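Local coordinates for histidyl-trna synthetase (Thermus thermophilus, PDB 1H4V) that catalyses the ATP-dependent attachment of L-histidine to tRNA(His), releasing AMP and diphosphate, as a homodimeric class II aminoacyl-tRNA synthetase, at the interface of chains A and B. Coordinates in Å, arbitrary orientation; residue numbers count along the deposited sequence, not the author numbering. Chains: chain A/B, Histidyl-trna synthetase.

Contact 1: the interface of chains A and B. Residues chain A 6, 9, 66, 78, 111, 122; chain B 44, 68, 70, 76.
With CG lodged between its backbone N and carbonyl carbon (chi1 58°), B:Phe44 reaches out of strand 44-46 into a pocket of chain A lined by A:Thr9, A:Phe66, A:Leu78 and A:Phe111. This is part of the dimer interface between the catalytic regions of a class II aminoacyl-tRNA synthetase; A:Phe111 opens the Phe-Arg-x-Glu signature of its motif 2, and A:Arg122 borders that motif's next strand. A:Phe66 has CG anti to its carbonyl carbon instead (chi1 -67°), which turns its ring toward both B:Phe44 and B:Phe68. The rim of B:Phe44 points at one face of A:Phe66 in an edge-to-face pair, ring centroids 5.1 Å apart and planes 56° from parallel. B:Phe44 CE2 also meets A:Phe111 CD1 at 3.5 Å, the two side chains passing antiparallel. Methyl CD2 of A:Leu78 touches the CD2-CE2 rim of B:Phe44, while A:Thr9 CG2 lies off the ring plane, on the opposite side from A:Phe66, 3.7 Å from B:Phe44 CE1. B:Phe68 comes at about a right angle to A:Phe66, B:Phe68 CE1 lying 3.5 Å from A:Phe66 CD2. Further along, the bent chain of A:Arg122 brings its NH2 to the edge of the A:Phe66 ring, in plane, and this NH2 forms a salt bridge with B:Asp70 OD2 at 2.7 Å. The carboxylate oxygen lies in the guanidinium plane but is approached from above its own plane; B:Asp70 is poorly ordered, and this geometry is correspondingly uncertain. A water joins the backbone carbonyl O of B:Phe44, at 3.0 Å, to A:Val6 N and the A:Thr9 hydroxyl OG1. A:Val6 CG2 meets methyl CD1 of B:Leu76.

Contact 2: the interface of chains A and B. Residues chain A 101, 134, 136, 138-139; chain B 341-342, 359, 361.
An apolar, domain-to-domain interface joins A:Pro101, A:Asn136, A:Ile138 and A:Leu139 of one catalytic region to B:Val341, B:Tyr359 and B:Leu361 of the other subunit's anticodon-binding domain, and probably helps to hold that domain against the dimer. B:Leu361 is the central plug. Its CD1 branch enters between A:Pro101 and A:Leu139, crossing the proline at about a right angle with B:Leu361 CD1 3.5 Å from ring atom CD of A:Pro101, and 3.9 Å from A:Leu139 CD1. On the other branch, B:Leu361 CD2 lies against the A:Asn136 amide, 4.0 Å from its ND2, as the two side chains run past each other in opposite senses. A:Ile138 uses both its branches: CD1 sits 3.4 Å from B:Val341 CG1, and CG2, anti to the backbone N, is turned to the phenol OH of B:Tyr359 at 3.7 Å. The polar link is indirect, a water bridging A:Asn136 ND2 at 2.9 Å and the backbone carbonyl O of B:Leu361. A:Asn136 is itself braced: its side-chain OD1 accepts the A:Ile138 N-H in the carbonyl plane, on a lone pair, at 2.9 Å, capping the start of the helix, while its backbone N-H donates to A:Ser134 OG. On chain A the patch combines the first turn of helix 137-153 with the preceding loop and A:Pro101, after a cis peptide just before strand 102-111; on chain B it joins helix 338-351 to strand 357-359 and the residues following it.

Contact 1: the interface of chains A and B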
# COMPACT_ATOMS: atom_id res chain seq x y z
N VAL A 6 9.82 -2.84 15.86
CA VAL A 6 11.21 -3.26 15.72
C VAL A 6 12.06 -2.13 15.15
O VAL A 6 11.60 -1.38 14.29
CB VAL A 6 11.32 -4.46 14.78
CG1 VAL A 6 12.76 -4.92 14.68
CG2 VAL A 6 10.41 -5.58 15.27
N THR A 9 12.03 0.11 11.67
CA THR A 9 10.66 0.14 11.17
C THR A 9 9.87 1.16 11.98
O THR A 9 10.30 1.57 13.06
CB THR A 9 9.97 -1.22 11.33
OG1 THR A 9 9.64 -1.44 12.71
CG2 THR A 9 10.89 -2.33 10.83
N PHE A 66 16.23 -10.59 4.55
CA PHE A 66 15.45 -11.40 5.47
C PHE A 66 15.00 -12.63 4.71
O PHE A 66 14.15 -12.55 3.82
CB PHE A 66 14.23 -10.64 6.00
CG PHE A 66 14.56 -9.47 6.88
CD1 PHE A 66 14.55 -8.18 6.37
CD2 PHE A 66 14.85 -9.66 8.23
CE1 PHE A 66 14.82 -7.09 7.20
CE2 PHE A 66 15.12 -8.57 9.06
CZ PHE A 66 15.11 -7.28 8.55
N LEU A 78 12.08 -11.86 1.97
CA LEU A 78 11.33 -10.61 2.00
C LEU A 78 11.91 -9.71 0.91
O LEU A 78 13.12 -9.53 0.83
CB LEU A 78 11.47 -9.94 3.37
CG LEU A 78 10.30 -10.00 4.36
CD1 LEU A 78 9.67 -11.36 4.36
CD2 LEU A 78 10.79 -9.64 5.74
N PHE A 111 12.82 -4.52 2.23
CA PHE A 111 13.40 -4.99 3.48
C PHE A 111 14.89 -5.20 3.35
O PHE A 111 15.38 -5.87 2.46
CB PHE A 111 12.64 -6.25 3.87
CG PHE A 111 11.17 -6.02 3.97
CD1 PHE A 111 10.62 -5.48 5.13
CD2 PHE A 111 10.34 -6.27 2.88
CE1 PHE A 111 9.26 -5.17 5.20
CE2 PHE A 111 8.98 -5.97 2.94
CZ PHE A 111 8.44 -5.42 4.10
N ARG A 122 15.18 -0.57 8.15
CA ARG A 122 15.24 -1.98 7.77
C ARG A 122 14.02 -2.22 6.90
O ARG A 122 13.99 -3.15 6.10
CB ARG A 122 15.28 -2.87 9.01
CG ARG A 122 16.65 -2.87 9.69
CD ARG A 122 16.59 -3.38 11.12
NE ARG A 122 16.73 -4.82 11.21
CZ ARG A 122 16.33 -5.53 12.26
NH1 ARG A 122 15.76 -4.93 13.30
NH2 ARG A 122 16.52 -6.85 12.29
N PHE B 44 6.36 -6.59 9.60
CA PHE B 44 6.71 -7.57 10.63
C PHE B 44 6.93 -6.90 11.97
O PHE B 44 7.20 -5.70 12.05
CB PHE B 44 7.96 -8.38 10.23
CG PHE B 44 9.19 -7.54 9.96
CD1 PHE B 44 9.82 -6.83 10.97
CD2 PHE B 44 9.75 -7.50 8.68
CE1 PHE B 44 10.98 -6.08 10.73
CE2 PHE B 44 10.91 -6.76 8.42
CZ PHE B 44 11.52 -6.05 9.45
N PHE B 68 10.56 -15.70 12.20
CA PHE B 68 11.98 -15.84 11.91
C PHE B 68 12.75 -14.87 12.78
O PHE B 68 12.17 -13.94 13.32
CB PHE B 68 12.24 -15.56 10.42
CG PHE B 68 11.89 -14.16 10.00
CD1 PHE B 68 12.84 -13.14 10.04
CD2 PHE B 68 10.60 -13.84 9.59
CE1 PHE B 68 12.51 -11.83 9.68
CE2 PHE B 68 10.25 -12.54 9.23
CZ PHE B 68 11.21 -11.53 9.28
N ASP B 70 16.03 -12.19 13.11
CA ASP B 70 16.98 -11.41 12.34
C ASP B 70 18.37 -11.55 12.93
O ASP B 70 18.60 -12.33 13.85
CB ASP B 70 16.57 -9.93 12.34
CG ASP B 70 16.68 -9.30 13.71
OD1 ASP B 70 17.73 -9.45 14.36
OD2 ASP B 70 15.71 -8.63 14.14
N LEU B 76 11.07 -12.47 15.06
CA LEU B 76 10.26 -11.55 14.26
C LEU B 76 9.15 -12.32 13.55
O LEU B 76 9.35 -13.47 13.15
CB LEU B 76 11.15 -10.86 13.22
CG LEU B 76 11.58 -9.39 13.41
CD1 LEU B 76 12.04 -9.12 14.82
CD2 LEU B 76 12.69 -9.07 12.42
O HOH W 1 8.02 -3.41 13.79

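Contact 2: the interface of chains A and B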
# COMPACT_ATOMS: atom_id res chain seq x y z
N PRO A 101 8.02 -1.55 -25.84
CA PRO A 101 8.32 -2.05 -24.50
C PRO A 101 7.15 -2.02 -23.52
O PRO A 101 6.17 -1.30 -23.71
CB PRO A 101 9.45 -1.14 -24.04
CG PRO A 101 9.04 0.17 -24.63
CD PRO A 101 8.63 -0.22 -26.04
N SER A 134 13.09 -3.48 -24.71
CA SER A 134 13.77 -2.75 -25.77
C SER A 134 15.14 -2.21 -25.38
O SER A 134 15.39 -1.85 -24.24
CB SER A 134 12.88 -1.60 -26.25
OG SER A 134 13.54 -0.85 -27.25
N ASN A 136 16.40 0.32 -27.24
CA ASN A 136 16.35 1.70 -27.74
C ASN A 136 16.78 2.75 -26.71
O ASN A 136 16.23 2.82 -25.62
CB ASN A 136 14.94 2.02 -28.23
CG ASN A 136 14.92 3.21 -29.16
OD1 ASN A 136 15.36 4.29 -28.81
ND2 ASN A 136 14.41 3.00 -30.38
N ILE A 138 16.20 5.74 -26.48
CA ILE A 138 15.15 6.68 -26.13
C ILE A 138 14.60 6.29 -24.75
O ILE A 138 14.29 7.15 -23.93
CB ILE A 138 14.01 6.67 -27.19
CG1 ILE A 138 14.43 7.51 -28.40
CG2 ILE A 138 12.71 7.20 -26.59
CD1 ILE A 138 13.49 7.41 -29.60
N LEU A 139 14.52 4.99 -24.48
CA LEU A 139 13.99 4.53 -23.20
C LEU A 139 14.88 4.90 -22.01
O LEU A 139 14.37 5.14 -20.91
CB LEU A 139 13.77 3.03 -23.24
CG LEU A 139 12.79 2.67 -24.35
CD1 LEU A 139 12.75 1.18 -24.54
CD2 LEU A 139 11.41 3.23 -24.02
N VAL B 341 10.71 9.41 -34.56
CA VAL B 341 10.54 8.64 -33.33
C VAL B 341 11.01 9.48 -32.14
O VAL B 341 10.31 9.62 -31.14
CB VAL B 341 11.37 7.34 -33.38
CG1 VAL B 341 11.32 6.63 -32.04
CG2 VAL B 341 10.88 6.45 -34.49
N ALA B 342 12.20 10.06 -32.26
CA ALA B 342 12.74 10.91 -31.21
C ALA B 342 11.88 12.15 -31.01
O ALA B 342 11.63 12.57 -29.88
CB ALA B 342 14.16 11.32 -31.56
N TYR B 359 3.65 7.27 -27.32
CA TYR B 359 4.15 7.25 -28.68
C TYR B 359 4.69 5.88 -29.05
O TYR B 359 5.12 5.12 -28.18
CB TYR B 359 5.26 8.29 -28.81
CG TYR B 359 6.40 8.05 -27.85
CD1 TYR B 359 7.40 7.11 -28.14
CD2 TYR B 359 6.45 8.69 -26.62
CE1 TYR B 359 8.40 6.81 -27.22
CE2 TYR B 359 7.45 8.40 -25.69
CZ TYR B 359 8.41 7.45 -26.00
OH TYR B 359 9.37 7.12 -25.07
N LEU B 361 7.46 3.38 -30.73
CA LEU B 361 8.91 3.45 -30.84
C LEU B 361 9.47 3.20 -32.23
O LEU B 361 10.65 3.42 -32.47
CB LEU B 361 9.57 2.47 -29.88
CG LEU B 361 10.05 3.03 -28.55
CD1 LEU B 361 10.78 1.92 -27.77
CD2 LEU B 361 10.98 4.22 -28.79
O HOH W 2 13.56 4.21 -32.84

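About 39 Å separates the C-alpha centres of contact 1 and contact 2, and they have no residue in common. They are tied through chain A by strand 102-111, which ends at A:Phe111 in contact 1 and begins just after A:Pro101 in contact 2, and by strand 123-132, which runs between A:Arg122 and A:Ser134. Contact 1 pairs catalytic region with catalytic region, whereas contact 2 pairs a catalytic region with the partner's anticodon-binding domain. Two-fold symmetry repeats both, so each subunit meets its partner both through its catalytic region and through the partner's anticodon-binding domain, which may help fix the domains' relative placement.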